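Local coordinates for iron Transport-associated domain protein (Bacillus anthracis, PDB 4H8Q) that binds heme through a NEAT domain of the secreted hemophore IsdX2 and probably takes part in scavenging heme iron from methemoglobin, at residues A[17-22]-A[37-42]; A[76-81]-A[88-93]. The protein carries 1 engineered substitution. All blocks are in the same frame, centred on the assembly; numbering follows the deposited sequence.

Contact 1 of 2, residues A[17-22]-A[37-42]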
loop_
_atom_site.group_PDB
_atom_site.type_symbol
_atom_site.label_atom_id
_atom_site.label_comp_id
_atom_site.label_asym_id
_atom_site.label_seq_id
_atom_site.Cartn_x
_atom_site.Cartn_y
_atom_site.Cartn_z
ATOM N N ASP A 17 14.004 -4.864 -0.726
ATOM C CA ASP A 17 13.041 -4.839 0.365
ATOM C C ASP A 17 12.911 -3.407 0.879
ATOM O O ASP A 17 13.910 -2.688 1.007
ATOM C CB ASP A 17 13.491 -5.737 1.528
ATOM C CG ASP A 17 13.385 -7.213 1.224
ATOM O OD1 ASP A 17 12.731 -7.580 0.219
ATOM O OD2 ASP A 17 13.930 -8.021 2.020
ATOM N N ILE A 18 11.688 -2.986 1.184
ATOM C CA ILE A 18 11.501 -1.687 1.817
ATOM C C ILE A 18 10.454 -1.747 2.919
ATOM O O ILE A 18 9.304 -2.109 2.690
ATOM C CB ILE A 18 11.180 -0.576 0.792
ATOM C CG1 ILE A 18 11.082 0.782 1.503
ATOM C CG2 ILE A 18 9.915 -0.908 0.009
ATOM C CD1 ILE A 18 11.211 1.976 0.565
ATOM N N ALA A 19 10.864 -1.402 4.137
ATOM C CA ALA A 19 9.928 -1.397 5.251
ATOM C C ALA A 19 9.030 -0.173 5.183
ATOM O O ALA A 19 9.419 0.864 4.649
ATOM C CB ALA A 19 10.682 -1.417 6.584
ATOM N N PHE A 20 7.828 -0.292 5.731
ATOM C CA PHE A 20 6.898 0.837 5.746
ATOM C C PHE A 20 5.850 0.632 6.828
ATOM O O PHE A 20 5.715 -0.470 7.386
ATOM C CB PHE A 20 6.204 0.989 4.386
ATOM C CG PHE A 20 5.223 -0.110 4.099
ATOM C CD1 PHE A 20 5.656 -1.314 3.561
ATOM C CD2 PHE A 20 3.871 0.051 4.387
ATOM C CE1 PHE A 20 4.757 -2.340 3.317
ATOM C CE2 PHE A 20 2.962 -0.964 4.138
ATOM C CZ PHE A 20 3.404 -2.164 3.603
ATOM N N LYS A 21 5.112 1.703 7.116
ATOM C CA LYS A 21 3.986 1.665 8.029
ATOM C C LYS A 21 2.843 2.428 7.369
ATOM O O LYS A 21 3.082 3.364 6.596
ATOM C CB LYS A 21 4.358 2.347 9.354
ATOM C CG LYS A 21 5.373 1.593 10.191
ATOM C CD LYS A 21 5.816 2.429 11.390
ATOM C CE LYS A 21 6.841 1.685 12.247
ATOM N NZ LYS A 21 7.367 2.542 13.356
ATOM N N VAL A 22 1.612 2.025 7.657
ATOM C CA VAL A 22 0.449 2.796 7.246
ATOM C C VAL A 22 -0.017 3.621 8.436
ATOM O O VAL A 22 -0.233 3.081 9.520
ATOM C CB VAL A 22 -0.698 1.895 6.763
ATOM C CG1 VAL A 22 -1.854 2.738 6.218
ATOM C CG2 VAL A 22 -0.184 0.942 5.675
ATOM N N VAL A 37 -1.486 -5.196 5.879
ATOM C CA VAL A 37 -0.467 -5.131 4.843
ATOM C C VAL A 37 0.769 -5.885 5.310
ATOM O O VAL A 37 0.989 -6.063 6.513
ATOM C CB VAL A 37 -0.062 -3.676 4.532
ATOM C CG1 VAL A 37 -1.274 -2.870 4.144
ATOM C CG2 VAL A 37 0.648 -3.047 5.733
ATOM N N VAL A 38 1.574 -6.342 4.360
ATOM C CA VAL A 38 2.820 -7.003 4.702
ATOM C C VAL A 38 4.003 -6.065 4.511
ATOM O O VAL A 38 4.185 -5.493 3.445
ATOM C CB VAL A 38 3.042 -8.255 3.853
ATOM C CG1 VAL A 38 4.414 -8.857 4.150
ATOM C CG2 VAL A 38 1.926 -9.258 4.091
ATOM N N SER A 39 4.795 -5.880 5.562
ATOM C CA SER A 39 6.050 -5.152 5.434
ATOM C C SER A 39 7.168 -6.153 5.728
ATOM O O SER A 39 7.027 -6.964 6.638
ATOM C CB SER A 39 6.092 -3.988 6.432
ATOM O OG SER A 39 7.342 -3.324 6.398
ATOM N N PRO A 40 8.277 -6.101 4.971
ATOM C CA PRO A 40 8.545 -5.093 3.944
ATOM C C PRO A 40 7.838 -5.372 2.631
ATOM O O PRO A 40 7.514 -6.531 2.296
ATOM C CB PRO A 40 10.057 -5.219 3.721
ATOM C CG PRO A 40 10.347 -6.642 4.022
ATOM C CD PRO A 40 9.427 -7.008 5.151
ATOM N N ALA A 41 7.617 -4.297 1.889
ATOM C CA ALA A 41 7.157 -4.379 0.509
ATOM C C ALA A 41 8.362 -4.574 -0.400
ATOM O O ALA A 41 9.510 -4.609 0.059
ATOM C CB ALA A 41 6.421 -3.102 0.134
ATOM N N ARG A 42 8.108 -4.713 -1.695
ATOM C CA ARG A 42 9.205 -4.851 -2.639
ATOM C C ARG A 42 9.251 -3.635 -3.545
ATOM O O ARG A 42 8.260 -3.249 -4.162
ATOM C CB ARG A 42 9.088 -6.146 -3.448
ATOM C CG ARG A 42 9.316 -7.414 -2.620
ATOM C CD ARG A 42 10.796 -7.580 -2.253
ATOM N NE ARG A 42 11.534 -8.197 -3.356
ATOM C CZ ARG A 42 12.861 -8.262 -3.435
ATOM N NH1 ARG A 42 13.618 -7.734 -2.481
ATOM N NH2 ARG A 42 13.430 -8.856 -4.476
#

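Contact 2 of 2, residues A[76-81]-A[88-93]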
loop_
_atom_site.group_PDB
_atom_site.type_symbol
_atom_site.label_atom_id
_atom_site.label_comp_id
_atom_site.label_asym_id
_atom_site.label_seq_id
_atom_site.Cartn_x
_atom_site.Cartn_y
_atom_site.Cartn_z
ATOM N N ALA A 76 -4.481 1.195 -7.641
ATOM C CA ALA A 76 -3.235 0.461 -7.819
ATOM C C ALA A 76 -3.494 -0.779 -8.663
ATOM O O ALA A 76 -4.538 -1.416 -8.549
ATOM C CB ALA A 76 -2.649 0.067 -6.471
ATOM N N LYS A 77 -2.529 -1.128 -9.505
ATOM C CA LYS A 77 -2.645 -2.315 -10.343
ATOM C C LYS A 77 -2.558 -3.599 -9.532
ATOM O O LYS A 77 -1.653 -3.765 -8.715
ATOM C CB LYS A 77 -1.526 -2.311 -11.391
ATOM C CG LYS A 77 -1.633 -3.472 -12.368
ATOM C CD LYS A 77 -0.378 -3.601 -13.216
ATOM C CE LYS A 77 -0.591 -4.607 -14.342
ATOM N NZ LYS A 77 -1.179 -5.894 -13.858
ATOM N N VAL A 78 -3.484 -4.528 -9.755
ATOM C CA VAL A 78 -3.374 -5.824 -9.103
ATOM C C VAL A 78 -2.497 -6.711 -9.978
ATOM O O VAL A 78 -2.872 -7.045 -11.109
ATOM C CB VAL A 78 -4.740 -6.486 -8.903
ATOM C CG1 VAL A 78 -4.576 -7.840 -8.231
ATOM C CG2 VAL A 78 -5.642 -5.570 -8.069
ATOM N N VAL A 79 -1.325 -7.072 -9.470
ATOM C CA VAL A 79 -0.383 -7.875 -10.253
ATOM C C VAL A 79 -0.418 -9.359 -9.905
ATOM O O VAL A 79 0.157 -10.184 -10.613
ATOM C CB VAL A 79 1.057 -7.334 -10.141
ATOM C CG1 VAL A 79 1.147 -5.963 -10.784
ATOM C CG2 VAL A 79 1.503 -7.274 -8.682
ATOM N N SER A 80 -1.089 -9.702 -8.813
ATOM C CA SER A 80 -1.352 -11.093 -8.501
ATOM C C SER A 80 -2.393 -11.216 -7.413
ATOM O O SER A 80 -2.592 -10.294 -6.612
ATOM C CB SER A 80 -0.084 -11.849 -8.104
ATOM O OG SER A 80 0.432 -11.394 -6.871
ATOM N N GLU A 81 -3.066 -12.360 -7.417
ATOM C CA GLU A 81 -4.013 -12.718 -6.373
ATOM C C GLU A 81 -3.777 -14.160 -5.963
ATOM O O GLU A 81 -3.473 -15.017 -6.801
ATOM C CB GLU A 81 -5.447 -12.562 -6.866
ATOM C CG GLU A 81 -5.853 -11.148 -7.211
ATOM C CD GLU A 81 -7.326 -11.041 -7.571
ATOM O OE1 GLU A 81 -7.831 -9.905 -7.708
ATOM O OE2 GLU A 81 -7.977 -12.098 -7.716
ATOM N N ARG A 88 -3.623 -10.413 -1.959
ATOM C CA ARG A 88 -3.301 -9.996 -3.313
ATOM C C ARG A 88 -2.156 -9.003 -3.280
ATOM O O ARG A 88 -1.864 -8.424 -2.241
ATOM C CB ARG A 88 -4.507 -9.395 -4.021
ATOM C CG ARG A 88 -4.909 -7.989 -3.571
ATOM C CD ARG A 88 -6.133 -7.587 -4.368
ATOM N NE ARG A 88 -6.621 -6.226 -4.143
ATOM C CZ ARG A 88 -7.536 -5.905 -3.225
ATOM N NH1 ARG A 88 -8.009 -6.831 -2.401
ATOM N NH2 ARG A 88 -7.960 -4.655 -3.118
ATOM N N VAL A 89 -1.498 -8.832 -4.420
ATOM C CA VAL A 89 -0.389 -7.901 -4.510
ATOM C C VAL A 89 -0.788 -6.742 -5.410
ATOM O O VAL A 89 -1.258 -6.941 -6.538
ATOM C CB VAL A 89 0.887 -8.587 -5.065
ATOM C CG1 VAL A 89 2.036 -7.568 -5.162
ATOM C CG2 VAL A 89 1.280 -9.744 -4.176
ATOM N N VAL A 90 -0.617 -5.523 -4.903
ATOM C CA VAL A 90 -0.919 -4.323 -5.679
ATOM C C VAL A 90 0.371 -3.562 -5.949
ATOM O O VAL A 90 1.329 -3.634 -5.171
ATOM C CB VAL A 90 -1.973 -3.414 -4.984
ATOM C CG1 VAL A 90 -3.298 -4.168 -4.804
ATOM C CG2 VAL A 90 -1.454 -2.905 -3.640
ATOM N N GLU A 91 0.404 -2.843 -7.062
ATOM C CA GLU A 91 1.618 -2.152 -7.474
ATOM C C GLU A 91 1.306 -0.706 -7.798
ATOM O O GLU A 91 0.289 -0.407 -8.424
ATOM C CB GLU A 91 2.187 -2.841 -8.709
ATOM C CG GLU A 91 3.399 -2.178 -9.308
ATOM C CD GLU A 91 3.787 -2.835 -10.622
ATOM O OE1 GLU A 91 3.220 -2.448 -11.673
ATOM O OE2 GLU A 91 4.641 -3.750 -10.595
ATOM N N PHE A 92 2.175 0.192 -7.357
ATOM C CA PHE A 92 1.985 1.617 -7.587
ATOM C C PHE A 92 3.328 2.318 -7.547
ATOM O O PHE A 92 4.314 1.775 -7.044
ATOM C CB PHE A 92 1.031 2.228 -6.545
ATOM C CG PHE A 92 1.442 1.972 -5.115
ATOM C CD1 PHE A 92 2.332 2.818 -4.476
ATOM C CD2 PHE A 92 0.940 0.883 -4.415
ATOM C CE1 PHE A 92 2.708 2.586 -3.163
ATOM C CE2 PHE A 92 1.310 0.646 -3.103
ATOM C CZ PHE A 92 2.201 1.501 -2.479
ATOM N N GLU A 93 3.361 3.528 -8.087
ATOM C CA GLU A 93 4.585 4.302 -8.159
ATOM C C GLU A 93 4.792 5.116 -6.895
ATOM O O GLU A 93 3.836 5.605 -6.281
ATOM C CB GLU A 93 4.530 5.245 -9.362
ATOM C CG GLU A 93 5.509 4.924 -10.463
ATOM C CD GLU A 93 5.546 6.013 -11.520
ATOM O OE1 GLU A 93 4.685 5.986 -12.428
ATOM O OE2 GLU A 93 6.426 6.899 -11.432
#

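Contact 1 of 2, residues A[17-22]-A[37-42]
The F20 ring fits among V37, V38 and A41. A chi1 of 70° sets its CG between the backbone N and the carbonyl carbon; the end of the ring comes nearer the other segment than its CB direction would suggest. Three bumps line its outer half: CE2 meets V37 CG2 at 3.5 Å, CE1 meets A41 CB at 3.7 Å, and the carbonyl oxygen of V38 stands near the ring plane, 3.2 Å from CE1. V22 CG2 closes on V37 CG2 at 4.1 Å. Only one end is regular antiparallel sheet, with I18 and A41 as a hydrogen-bonded pair and D17 and R42 as the non-hydrogen-bonded pair beyond it. Strands 14-24 and 41-46, to which these pairs belong, are neighbours in the closed antiparallel barrel of the NEAT domain, an immunoglobulin-like fold. The peptide bond before P40 is cis, and ahead of it S39 meets strand 17-22 through its side chain: OG, anti to its own N (chi1 176°), accepts the F20 N-H at 3.1 Å, nearly straight at 159°. P40 CG rests against D17 CB at 4.1 Å. R42, bent at chi2 and chi3, brings NH1 to D17 OD1 at 2.8 Å in a salt bridge, reaching the carboxylate from above its plane.

Contact 2 of 2, residues A[76-81]-A[88-93]
K77 and E91 form a hydrogen-bonded antiparallel pair, with E91 N 2.8 Å from K77 O and K77 N 3.1 Å from E91 O. One residue on, V78 and V90 make the non-hydrogen-bonded pair, and then the register slips: V79 N and S80 O both bond to V89, a classic beta bulge. The helix-like V79 backbone (psi -12°) marks the extra residue, and the N-to-C directions of segments 77-81 and 88-93 make an angle of 139°. Because of the bulge, V79 and S80 both press on V89. V79 CG2 meets V89 CG1 at 3.6 Å, while S80 OG, set between its backbone N and carbonyl carbon (chi1 68°), lies 3.3 Å from V89 CG2. V79 CG1 also lies against E91 CB, the two side chains crossing at about a right angle. On the other face, the CG methyls of V78 reach the extended R88 chain, CG2 lying 4.1 Å from NE. A76 CB packs on V90 CB at 3.8 Å. NH1 of R88 is hydrogen-bonded to S59 OG and NH2 to I62 O. Strand 87-94 runs between 72-82 and 49-56, bonding through R88, V90 and F92 to L56, M54 and I52, while A76 is backbone hydrogen-bonded to F65 of strand 62-69.

In the fold
Contact 1 closes before contact 2 opens along the chain, and their centres lie 14 Å apart, with nearest atoms about 7 Å from each other and no direct touch. Both belong to the same closed antiparallel sheet. Strand 49-56 is the bridge between them: it pairs with 41-46 on one side and with 87-94 on the other, and M54 meets both F20 of contact 1 and F92 of contact 2. Contact 1 joins the first two strands of the barrel, 14-24 and 41-46, and contact 2 a hairpin further round. V22, backbone-bonded to the heme-pocket residue S31, has its side chain about 6 Å from the heme, whereas that of R88 is further off, at about 9 Å.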